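Local coordinates for protein bradyzoite surface antigen BSR4 (Toxoplasma gondii, PDB 2JKS) that is a bradyzoite-stage surface antigen of the SAG1-related superfamily, binds zinc, and probably acts at the parasite surface, its precise molecular role being unsettled, at residues L7-S12 against G31-S36; L94-R99 against T130-V135; G137-S142 against G150-C155; D224-S229 against G274-K279. All coordinates share one frame; numbering follows the deposited sequence.

Contact 1 (L7-S12 against G31-S36); sequences LTVAGS and GSLTLS
Leu7 holds its CG anti to the backbone N (chi1 180°), while Leu33 sets its CG between backbone N and carbonyl carbon (chi1 55°), directing each CG into the gap between two edge strands. One methyl of Leu7, CD2, comes to rest on bare backbone, 3.2 Å from Gly31 N; Gly31 has no side chain to stand in between, and the fit is tight, with Leu7 CD2 only 3.5 Å from Gly31 CA. Next along the strand, Val9 CG1 lies 3.7 Å from Ser32 O and also reaches the CB of Leu33. At the far end the chain turns back, and Ser12 meets the isobutyl tips: its CB is 3.9 Å from Leu33 CD1 and 4.0 Å from Leu35 CD2, while its OG is bonded instead to Thr41 O. The two strand segments run 23° from parallel with axes 7.9 Å apart, too far for backbone pairing. They border different sheets of the SRS beta sandwich, 6-10 the five-stranded and 29-35 the six-stranded one. No hydrogen bond crosses the contact, so here the strands meet by van der Waals packing alone, while backbone bonds within their own sheets, such as Leu33 with Thr158, hold each in place.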
loop_
_atom_site.group_PDB
_atom_site.type_symbol
_atom_site.label_atom_id
_atom_site.label_comp_id
_atom_site.label_asym_id
_atom_site.label_seq_id
_atom_site.Cartn_x
_atom_site.Cartn_y
_atom_site.Cartn_z
ATOM N N LEU A 7 26.644 -1.059 -9.562
ATOM C CA LEU A 7 25.469 -1.556 -8.857
ATOM C C LEU A 7 25.206 -3.033 -9.219
ATOM O O LEU A 7 25.196 -3.428 -10.409
ATOM C CB LEU A 7 24.256 -0.668 -9.179
ATOM C CG LEU A 7 22.921 -1.075 -8.508
ATOM C CD1 LEU A 7 22.969 -0.964 -7.004
ATOM C CD2 LEU A 7 21.738 -0.225 -9.049
ATOM N N THR A 8 25.054 -3.859 -8.186
ATOM C CA THR A 8 24.596 -5.230 -8.368
ATOM C C THR A 8 23.256 -5.450 -7.625
ATOM O O THR A 8 23.094 -4.987 -6.511
ATOM C CB THR A 8 25.636 -6.283 -7.890
ATOM O OG1 THR A 8 26.901 -6.018 -8.505
ATOM C CG2 THR A 8 25.173 -7.673 -8.341
ATOM N N VAL A 9 22.315 -6.118 -8.268
ATOM C CA VAL A 9 21.019 -6.514 -7.686
ATOM C C VAL A 9 20.716 -8.001 -7.953
ATOM O O VAL A 9 20.808 -8.460 -9.076
ATOM C CB VAL A 9 19.825 -5.637 -8.235
ATOM C CG1 VAL A 9 18.556 -5.867 -7.365
ATOM C CG2 VAL A 9 20.188 -4.141 -8.236
ATOM N N ALA A 10 20.370 -8.752 -6.892
ATOM C CA ALA A 10 19.897 -10.136 -7.006
ATOM C C ALA A 10 18.811 -10.252 -5.964
ATOM O O ALA A 10 19.075 -9.987 -4.797
ATOM C CB ALA A 10 21.014 -11.123 -6.688
ATOM N N GLY A 11 17.603 -10.597 -6.410
ATOM C CA GLY A 11 16.392 -10.615 -5.572
ATOM C C GLY A 11 16.155 -9.244 -4.934
ATOM O O GLY A 11 16.073 -8.243 -5.638
ATOM N N SER A 12 16.088 -9.171 -3.601
ATOM C CA SER A 12 15.947 -7.848 -3.016
ATOM C C SER A 12 17.203 -7.375 -2.291
ATOM O O SER A 12 17.122 -6.659 -1.296
ATOM C CB SER A 12 14.635 -7.751 -2.183
ATOM O OG SER A 12 14.484 -8.928 -1.412
ATOM N N GLY A 31 19.230 1.139 -10.560
ATOM C CA GLY A 31 18.624 -0.167 -10.612
ATOM C C GLY A 31 17.450 -0.135 -9.669
ATOM O O GLY A 31 17.216 0.886 -9.036
ATOM N N SER A 32 16.695 -1.233 -9.624
ATOM C CA SER A 32 15.424 -1.273 -8.873
ATOM C C SER A 32 15.326 -2.581 -8.196
ATOM O O SER A 32 15.975 -3.522 -8.606
ATOM C CB SER A 32 14.206 -1.135 -9.784
ATOM O OG SER A 32 14.181 0.184 -10.250
ATOM N N LEU A 33 14.496 -2.641 -7.147
ATOM C CA LEU A 33 13.998 -3.937 -6.670
ATOM C C LEU A 33 12.598 -3.713 -6.094
ATOM O O LEU A 33 12.201 -2.572 -5.886
ATOM C CB LEU A 33 14.926 -4.537 -5.649
ATOM C CG LEU A 33 15.248 -3.675 -4.457
ATOM C CD1 LEU A 33 14.245 -3.997 -3.286
ATOM C CD2 LEU A 33 16.664 -4.041 -4.045
ATOM N N THR A 34 11.849 -4.786 -5.876
ATOM C CA THR A 34 10.454 -4.667 -5.427
ATOM C C THR A 34 10.249 -5.418 -4.130
ATOM O O THR A 34 10.691 -6.576 -4.011
ATOM C CB THR A 34 9.467 -5.208 -6.517
ATOM O OG1 THR A 34 9.613 -4.404 -7.681
ATOM C CG2 THR A 34 7.991 -5.197 -6.034
ATOM N N LEU A 35 9.612 -4.772 -3.149
ATOM C CA LEU A 35 9.162 -5.477 -1.941
ATOM C C LEU A 35 7.667 -5.747 -2.028
ATOM O O LEU A 35 6.904 -4.964 -2.606
ATOM C CB LEU A 35 9.500 -4.714 -0.644
ATOM C CG LEU A 35 10.989 -4.500 -0.353
ATOM C CD1 LEU A 35 11.162 -3.594 0.838
ATOM C CD2 LEU A 35 11.739 -5.846 -0.166
ATOM N N SER A 36 7.272 -6.893 -1.479
ATOM C CA SER A 36 5.873 -7.318 -1.461
ATOM C C SER A 36 5.701 -8.476 -0.480
ATOM O O SER A 36 6.691 -8.982 0.059
ATOM C CB SER A 36 5.424 -7.810 -2.835
ATOM O OG SER A 36 6.312 -8.800 -3.342
#

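Contact 2 (L94-R99 against T130-V135); sequences LLETDR and TDKAFV. With ZN (zinc ion), chain F.
Three side-chain crossings define how Leu94, Leu95 and Glu96 meet the start of strand 132-141. Leu94 and Phe134 cross at about a right angle: the methyl CD2 of Leu94 sits 3.4 Å from Phe134 CB and equally near the carbonyl of Ala133, approaching the aromatic ring obliquely. Leu95 passes Lys132 at a slant, its CD2 touching the aliphatic CG at 3.9 Å. The lysine chain bends at chi2 (-72°), which sends its CD to 3.3 Å from Leu94 O, at the last turn of the short helix. Glu96 follows directly; with positive phi, it is the C-prime residue of a Schellman motif (Thr97 N to Lys92 O, Glu96 N to Asp93 O) that ends helix 91-95, and its CB points toward the strand. Its extended chain meets Lys132 at about a right angle, and Lys132 NZ gives a salt-bridging hydrogen bond of 3.1 Å to Glu96 OE1, arriving on the anti side and 32° out of the carboxylate plane. Glu96 OE1 also binds a zinc ion at 2.2 Å. Glu96 OE2 is a longer ligand of the zinc at 2.6 Å. A water and Asp205, a residue of the second SRS domain, complete the ligands seen on the metal, so the zinc bridges the two domains. With zinc and ammonium both at OE1, the negative charge of the carboxylate is probably drawn toward that oxygen.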
loop_
_atom_site.group_PDB
_atom_site.type_symbol
_atom_site.label_atom_id
_atom_site.label_comp_id
_atom_site.label_asym_id
_atom_site.label_seq_id
_atom_site.Cartn_x
_atom_site.Cartn_y
_atom_site.Cartn_z
ATOM N N LEU A 94 5.545 7.970 3.644
ATOM C CA LEU A 94 5.390 7.508 2.259
ATOM C C LEU A 94 4.395 6.344 2.205
ATOM O O LEU A 94 3.528 6.313 1.343
ATOM C CB LEU A 94 6.728 7.071 1.655
ATOM C CG LEU A 94 6.704 6.555 0.195
ATOM C CD1 LEU A 94 6.209 7.580 -0.801
ATOM C CD2 LEU A 94 8.038 6.132 -0.220
ATOM N N LEU A 95 4.487 5.436 3.171
ATOM C CA LEU A 95 3.663 4.224 3.161
ATOM C C LEU A 95 2.265 4.466 3.708
ATOM O O LEU A 95 1.349 3.625 3.549
ATOM C CB LEU A 95 4.349 3.092 3.941
ATOM C CG LEU A 95 5.654 2.610 3.267
ATOM C CD1 LEU A 95 6.305 1.526 4.060
ATOM C CD2 LEU A 95 5.479 2.162 1.768
ATOM N N GLU A 96 2.122 5.621 4.363
ATOM C CA GLU A 96 0.877 6.035 5.019
ATOM C C GLU A 96 0.420 5.025 6.040
ATOM O O GLU A 96 -0.753 4.697 6.086
ATOM C CB GLU A 96 -0.226 6.286 4.006
ATOM C CG GLU A 96 -0.044 7.527 3.230
ATOM C CD GLU A 96 -1.104 7.683 2.192
ATOM O OE1 GLU A 96 -0.751 7.785 1.011
ATOM O OE2 GLU A 96 -2.304 7.676 2.533
ATOM N N THR A 97 1.353 4.558 6.861
ATOM C CA THR A 97 1.089 3.502 7.816
ATOM C C THR A 97 1.394 3.984 9.232
ATOM O O THR A 97 1.926 5.078 9.406
ATOM C CB THR A 97 1.820 2.150 7.413
ATOM O OG1 THR A 97 3.212 2.395 7.135
ATOM C CG2 THR A 97 1.146 1.498 6.157
ATOM N N ASP A 98 1.031 3.188 10.245
ATOM C CA ASP A 98 1.030 3.631 11.662
ATOM C C ASP A 98 2.324 3.377 12.402
ATOM O O ASP A 98 2.624 4.054 13.374
ATOM C CB ASP A 98 -0.072 2.903 12.463
ATOM C CG ASP A 98 -1.476 3.158 11.926
ATOM O OD1 ASP A 98 -1.746 4.269 11.399
ATOM O OD2 ASP A 98 -2.307 2.231 12.053
ATOM N N ARG A 99 3.055 2.353 11.969
ATOM C CA ARG A 99 4.258 1.908 12.657
ATOM C C ARG A 99 5.462 2.686 12.098
ATOM O O ARG A 99 5.551 2.916 10.896
ATOM C CB ARG A 99 4.437 0.392 12.441
ATOM C CG ARG A 99 5.359 -0.261 13.467
ATOM C CD ARG A 99 5.634 -1.760 13.183
ATOM N NE ARG A 99 6.954 -1.930 12.554
ATOM C CZ ARG A 99 7.124 -2.530 11.395
ATOM N NH1 ARG A 99 6.069 -3.101 10.824
ATOM N NH2 ARG A 99 8.333 -2.619 10.841
ATOM N N THR A 130 -1.861 1.525 -1.501
ATOM C CA THR A 130 -1.578 1.855 -2.867
ATOM C C THR A 130 -0.101 1.549 -3.151
ATOM O O THR A 130 0.702 1.517 -2.218
ATOM C CB THR A 130 -1.887 3.366 -3.174
ATOM O OG1 THR A 130 -1.095 4.179 -2.319
ATOM C CG2 THR A 130 -3.383 3.690 -2.896
ATOM N N ASP A 131 0.227 1.348 -4.425
ATOM C CA ASP A 131 1.617 1.043 -4.834
ATOM C C ASP A 131 2.525 2.227 -4.552
ATOM O O ASP A 131 2.162 3.342 -4.876
ATOM C CB ASP A 131 1.678 0.633 -6.307
ATOM C CG ASP A 131 0.915 -0.661 -6.590
ATOM O OD1 ASP A 131 0.832 -1.543 -5.705
ATOM O OD2 ASP A 131 0.409 -0.821 -7.710
ATOM N N LYS A 132 3.675 1.975 -3.917
ATOM C CA LYS A 132 4.621 3.025 -3.586
ATOM C C LYS A 132 6.009 2.752 -4.160
ATOM O O LYS A 132 6.402 1.603 -4.411
ATOM C CB LYS A 132 4.751 3.207 -2.059
ATOM C CG LYS A 132 3.431 3.428 -1.295
ATOM C CD LYS A 132 2.843 4.822 -1.576
ATOM C CE LYS A 132 1.504 4.957 -0.845
ATOM N NZ LYS A 132 0.940 6.306 -1.134
ATOM N N ALA A 133 6.775 3.823 -4.293
ATOM C CA ALA A 133 8.186 3.749 -4.644
ATOM C C ALA A 133 8.985 4.791 -3.865
ATOM O O ALA A 133 8.512 5.919 -3.619
ATOM C CB ALA A 133 8.361 3.965 -6.156
ATOM N N PHE A 134 10.214 4.448 -3.528
ATOM C CA PHE A 134 11.142 5.435 -2.973
ATOM C C PHE A 134 12.507 5.177 -3.551
ATOM O O PHE A 134 12.698 4.190 -4.290
ATOM C CB PHE A 134 11.151 5.389 -1.418
ATOM C CG PHE A 134 11.721 4.098 -0.820
ATOM C CD1 PHE A 134 13.118 3.925 -0.699
ATOM C CD2 PHE A 134 10.868 3.090 -0.363
ATOM C CE1 PHE A 134 13.652 2.798 -0.169
ATOM C CE2 PHE A 134 11.412 1.906 0.229
ATOM C CZ PHE A 134 12.808 1.788 0.323
ATOM N N VAL A 135 13.439 6.070 -3.219
ATOM C CA VAL A 135 14.812 6.054 -3.747
ATOM C C VAL A 135 15.771 6.258 -2.539
ATOM O O VAL A 135 15.511 7.060 -1.614
ATOM C CB VAL A 135 15.033 7.163 -4.882
ATOM C CG1 VAL A 135 16.510 7.498 -5.079
ATOM C CG2 VAL A 135 14.458 6.729 -6.234
HETATM ZN ZN ZN F . -2.637 8.058 -0.039
HETATM O O HOH W 1 -2.807 10.472 -0.257
#

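Contact 3 (G137-S142 against G150-C155); sequences GCQATS and GKTAAC
From CB to OE1, Gln139 lies across Thr152, Ala153 and Ala154 of the neighbouring strand. Its CB starts 3.8 Å from Ala153 O. The next atom, CG, is anti to the backbone N (chi1 -172°) and settles closer to that carbonyl, 3.3 Å from Ala153 O, while also touching the CB of Thr152. The amide carbon CD continues past Thr152, 3.9 Å from its CB, and at the tip OE1 lies 3.8 Å from Ala154 CB; the polar need of this oxygen is met by Gly80 N, outside the hairpin. Beneath this side chain runs a regular antiparallel beta hairpin formed by strands 132-141 and 152-161. Gln139 with Ala154 and Thr141 with Thr152 are its non-hydrogen-bonded pairs and share one face. Cys138 with Cys155 and Ala140 with Ala153 are the hydrogen-bonded pairs, as in the bond from Ala140 N to Ala153 O at 2.8 Å, and their side chains occupy the other face. From that face two disulfides leave, Cys138 to Cys46 and Cys155 to Cys16, both into strands of the five-stranded sheet, so that the hairpin is covalently stitched across the sandwich. On the Gln139 face, Thr141 and Thr152 stand side by side and point the same way, with Thr141 OG1 3.6 Å from Thr152 CG2. Next to the connecting loop, Ser142 is gripped twice by Lys151: Ser142 N donates to Lys151 O, and Lys151 N donates to Ser142 OG over a short 2.6 Å, though at a bent N-H...O angle of 142°.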
loop_
_atom_site.group_PDB
_atom_site.type_symbol
_atom_site.label_atom_id
_atom_site.label_comp_id
_atom_site.label_asym_id
_atom_site.label_seq_id
_atom_site.Cartn_x
_atom_site.Cartn_y
_atom_site.Cartn_z
ATOM N N GLY A 137 20.381 5.873 -2.102
ATOM C CA GLY A 137 21.555 5.805 -2.945
ATOM C C GLY A 137 22.809 5.964 -2.115
ATOM O O GLY A 137 22.730 6.227 -0.920
ATOM N N CYS A 138 23.964 5.782 -2.747
ATOM C CA CYS A 138 25.238 6.116 -2.113
ATOM C C CYS A 138 26.013 6.989 -3.084
ATOM O O CYS A 138 25.856 6.855 -4.279
ATOM C CB CYS A 138 26.032 4.845 -1.765
ATOM S SG CYS A 138 25.271 3.967 -0.411
ATOM N N GLN A 139 26.827 7.885 -2.550
ATOM C CA GLN A 139 27.720 8.724 -3.376
ATOM C C GLN A 139 29.106 8.661 -2.746
ATOM O O GLN A 139 29.247 8.738 -1.508
ATOM C CB GLN A 139 27.207 10.156 -3.415
ATOM C CG GLN A 139 27.945 11.058 -4.404
ATOM C CD GLN A 139 27.100 12.225 -4.829
ATOM O OE1 GLN A 139 26.531 12.244 -5.923
ATOM N NE2 GLN A 139 27.005 13.212 -3.960
ATOM N N ALA A 140 30.111 8.507 -3.608
ATOM C CA ALA A 140 31.479 8.362 -3.188
ATOM C C ALA A 140 32.161 9.608 -3.714
ATOM O O ALA A 140 31.947 9.982 -4.873
ATOM C CB ALA A 140 32.081 7.123 -3.773
ATOM N N THR A 141 32.938 10.264 -2.857
ATOM C CA THR A 141 33.632 11.479 -3.246
ATOM C C THR A 141 35.144 11.243 -3.153
ATOM O O THR A 141 35.622 10.646 -2.185
ATOM C CB THR A 141 33.213 12.715 -2.394
ATOM O OG1 THR A 141 31.779 12.844 -2.377
ATOM C CG2 THR A 141 33.825 14.012 -2.995
ATOM N N SER A 142 35.859 11.675 -4.202
ATOM C CA SER A 142 37.333 11.602 -4.273
ATOM C C SER A 142 37.947 12.752 -3.503
ATOM O O SER A 142 37.363 13.828 -3.424
ATOM C CB SER A 142 37.813 11.703 -5.729
ATOM O OG SER A 142 37.231 12.842 -6.361
ATOM N N GLY A 150 36.493 17.948 -5.108
ATOM C CA GLY A 150 36.423 16.501 -5.423
ATOM C C GLY A 150 35.327 15.970 -6.357
ATOM O O GLY A 150 34.229 16.540 -6.465
ATOM N N LYS A 151 35.640 14.849 -7.007
ATOM C CA LYS A 151 34.798 14.211 -8.008
ATOM C C LYS A 151 33.879 13.174 -7.336
ATOM O O LYS A 151 34.307 12.446 -6.424
ATOM C CB LYS A 151 35.699 13.471 -9.040
ATOM C CG LYS A 151 36.249 14.289 -10.264
ATOM C CD LYS A 151 36.628 15.762 -9.957
ATOM C CE LYS A 151 37.327 16.432 -11.190
ATOM N NZ LYS A 151 36.494 16.362 -12.471
ATOM N N THR A 152 32.647 13.050 -7.835
ATOM C CA THR A 152 31.741 12.046 -7.287
ATOM C C THR A 152 31.303 10.962 -8.300
ATOM O O THR A 152 31.355 11.152 -9.524
ATOM C CB THR A 152 30.471 12.709 -6.706
ATOM O OG1 THR A 152 29.715 13.287 -7.773
ATOM C CG2 THR A 152 30.829 13.778 -5.740
ATOM N N ALA A 153 30.902 9.810 -7.762
ATOM C CA ALA A 153 30.074 8.879 -8.494
ATOM C C ALA A 153 28.992 8.459 -7.498
ATOM O O ALA A 153 29.141 8.640 -6.279
ATOM C CB ALA A 153 30.874 7.701 -8.945
ATOM N N ALA A 154 27.894 7.928 -8.019
ATOM C CA ALA A 154 26.777 7.521 -7.162
ATOM C C ALA A 154 26.063 6.281 -7.717
ATOM O O ALA A 154 26.210 5.956 -8.893
ATOM C CB ALA A 154 25.807 8.689 -7.027
ATOM N N CYS A 155 25.336 5.579 -6.843
ATOM C CA CYS A 155 24.372 4.550 -7.249
ATOM C C CYS A 155 23.031 5.049 -6.826
ATOM O O CYS A 155 22.867 5.603 -5.723
ATOM C CB CYS A 155 24.580 3.254 -6.474
ATOM S SG CYS A 155 25.963 2.294 -6.995
#

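Contact 4 (D224-S229 against G274-K279); sequences DVNRCS and GCVPKK
Val225 and Asn226 fill the two central positions of a type I turn from Asp224 to Arg227, which brings them against Gly274 and Val276 of strand 269-277. The turn is closed by Arg227 N bonding to Asp224 O at 2.9 Å. Val225 divides its branches between two neighbours: with chi1 at 76°, CG1 faces the strand's own valine, 3.9 Å from Val276 CG1, and CG2 lies over backbone, 3.9 Å from Gly274 N. The two valines cross at a slant, touching methyl to methyl. Asn226 and Val276 run antiparallel past one another, with Asn226 OD1 3.8 Å from Val276 CG1. No hydrogen bond spans the two segments; part of the turn's polar support is internal, and Ser222, Thr302 and Ser300, which bonds Asn226 OD1, supply more. Asp224 OD1 receives Asn226 N at 2.9 Å from well above the carboxylate plane, 60° out of it. The other oxygen, Asp224 OD2, sits 2.9 Å from Arg227 NH1 in an electrostatic salt bridge, with no N-H aimed at the oxygen. Each segment carries a disulfide: Cys228 to Cys218, just past the turn, and Cys275 to Cys202, its CB directed away from the turn. Asp224, accepting through both OD1 and O, thus combines an Asx turn with a type I beta turn, here packing a loop of the second SRS domain against strand 269-277.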
loop_
_atom_site.group_PDB
_atom_site.type_symbol
_atom_site.label_atom_id
_atom_site.label_comp_id
_atom_site.label_asym_id
_atom_site.label_seq_id
_atom_site.Cartn_x
_atom_site.Cartn_y
_atom_site.Cartn_z
ATOM N N ASP A 224 -18.240 -6.325 -10.081
ATOM C CA ASP A 224 -17.221 -5.309 -10.212
ATOM C C ASP A 224 -17.815 -4.039 -9.666
ATOM O O ASP A 224 -18.763 -3.469 -10.229
ATOM C CB ASP A 224 -16.838 -5.160 -11.696
ATOM C CG ASP A 224 -15.780 -4.135 -11.940
ATOM O OD1 ASP A 224 -15.246 -3.475 -11.010
ATOM O OD2 ASP A 224 -15.442 -4.007 -13.114
ATOM N N VAL A 225 -17.256 -3.567 -8.565
ATOM C CA VAL A 225 -17.740 -2.305 -7.992
ATOM C C VAL A 225 -17.615 -1.090 -8.964
ATOM O O VAL A 225 -18.289 -0.078 -8.761
ATOM C CB VAL A 225 -17.019 -2.019 -6.628
ATOM C CG1 VAL A 225 -15.584 -1.532 -6.828
ATOM C CG2 VAL A 225 -17.816 -1.049 -5.756
ATOM N N ASN A 226 -16.725 -1.180 -9.949
ATOM C CA ASN A 226 -16.592 -0.123 -10.944
ATOM C C ASN A 226 -17.773 -0.068 -11.922
ATOM O O ASN A 226 -17.972 0.975 -12.583
ATOM C CB ASN A 226 -15.302 -0.257 -11.752
ATOM C CG ASN A 226 -14.059 0.051 -10.975
ATOM O OD1 ASN A 226 -14.041 0.824 -10.012
ATOM N ND2 ASN A 226 -12.963 -0.517 -11.453
ATOM N N ARG A 227 -18.542 -1.158 -12.020
ATOM C CA ARG A 227 -19.813 -1.188 -12.775
ATOM C C ARG A 227 -20.990 -1.380 -11.812
ATOM O O ARG A 227 -21.496 -2.507 -11.596
ATOM C CB ARG A 227 -19.763 -2.262 -13.873
ATOM C CG ARG A 227 -18.516 -2.090 -14.805
ATOM C CD ARG A 227 -18.482 -3.091 -15.990
ATOM N NE ARG A 227 -18.779 -4.455 -15.540
ATOM C CZ ARG A 227 -17.884 -5.422 -15.320
ATOM N NH1 ARG A 227 -16.579 -5.209 -15.529
ATOM N NH2 ARG A 227 -18.310 -6.619 -14.880
ATOM N N CYS A 228 -21.348 -0.289 -11.150
ATOM C CA CYS A 228 -22.299 -0.314 -10.061
ATOM C C CYS A 228 -23.691 0.194 -10.482
ATOM O O CYS A 228 -23.843 1.390 -10.688
ATOM C CB CYS A 228 -21.799 0.569 -8.885
ATOM S SG CYS A 228 -22.876 0.574 -7.430
ATOM N N SER A 229 -24.682 -0.693 -10.595
ATOM C CA SER A 229 -26.074 -0.262 -10.792
ATOM C C SER A 229 -26.739 -0.294 -9.472
ATOM O O SER A 229 -26.886 -1.368 -8.923
ATOM C CB SER A 229 -26.860 -1.216 -11.704
ATOM O OG SER A 229 -26.312 -1.199 -12.979
ATOM N N GLY A 274 -18.200 -1.837 -1.998
ATOM C CA GLY A 274 -16.757 -1.831 -1.953
ATOM C C GLY A 274 -16.168 -0.456 -1.813
ATOM O O GLY A 274 -16.789 0.470 -1.228
ATOM N N CYS A 275 -14.938 -0.344 -2.322
ATOM C CA CYS A 275 -14.135 0.868 -2.205
ATOM C C CYS A 275 -13.503 1.164 -3.538
ATOM O O CYS A 275 -12.907 0.288 -4.183
ATOM C CB CYS A 275 -13.051 0.704 -1.118
ATOM S SG CYS A 275 -13.633 0.319 0.541
ATOM N N VAL A 276 -13.655 2.419 -3.968
ATOM C CA VAL A 276 -12.967 2.907 -5.170
ATOM C C VAL A 276 -11.899 3.925 -4.778
ATOM O O VAL A 276 -12.025 4.575 -3.723
ATOM C CB VAL A 276 -13.986 3.453 -6.241
ATOM C CG1 VAL A 276 -14.967 2.339 -6.618
ATOM C CG2 VAL A 276 -14.755 4.620 -5.675
ATOM N N PRO A 277 -10.799 4.016 -5.574
ATOM C CA PRO A 277 -9.772 5.019 -5.239
ATOM C C PRO A 277 -10.401 6.408 -5.203
ATOM O O PRO A 277 -11.244 6.732 -6.077
ATOM C CB PRO A 277 -8.761 4.935 -6.418
ATOM C CG PRO A 277 -8.975 3.634 -7.056
ATOM C CD PRO A 277 -10.433 3.213 -6.758
ATOM N N LYS A 278 -10.049 7.201 -4.196
ATOM C CA LYS A 278 -10.815 8.411 -3.935
ATOM C C LYS A 278 -10.728 9.436 -5.057
ATOM O O LYS A 278 -9.682 9.597 -5.681
ATOM C CB LYS A 278 -10.500 9.015 -2.577
ATOM C CG LYS A 278 -9.192 9.723 -2.416
ATOM C CD LYS A 278 -9.105 10.249 -0.956
ATOM C CE LYS A 278 -10.507 10.607 -0.366
ATOM N NZ LYS A 278 -11.240 9.436 0.293
ATOM N N LYS A 279 -11.874 10.064 -5.339
ATOM C CA LYS A 279 -11.978 11.088 -6.378
ATOM C C LYS A 279 -11.053 12.200 -5.921
ATOM O O LYS A 279 -11.218 12.792 -4.832
ATOM C CB LYS A 279 -13.427 11.560 -6.620
ATOM C CG LYS A 279 -13.805 12.931 -6.009
ATOM C CD LYS A 279 -14.463 12.823 -4.619
ATOM C CE LYS A 279 -16.002 12.744 -4.729
ATOM N NZ LYS A 279 -16.671 13.481 -3.618
#

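From the N terminus, contact 1 closes first, returning the chain from strand 6-10 to strand 29-35 and joining the edges of the two sheets in the first sandwich. Contact 2 then closes the longer excursion between helix 91-95 and strand 132-141, and that strand runs straight on into contact 3, which closes the hairpin with 152-161. Contact 4 closes a 44-residue excursion in the second SRS domain. All four follow in series; none nests or crosses. Contacts 1 and 3 touch, Leu7 CB lying 4.1 Å from Cys155 SG, whereas contacts 3 and 4 stand at opposite sides of the chain's centre, their own centres about 47 Å apart.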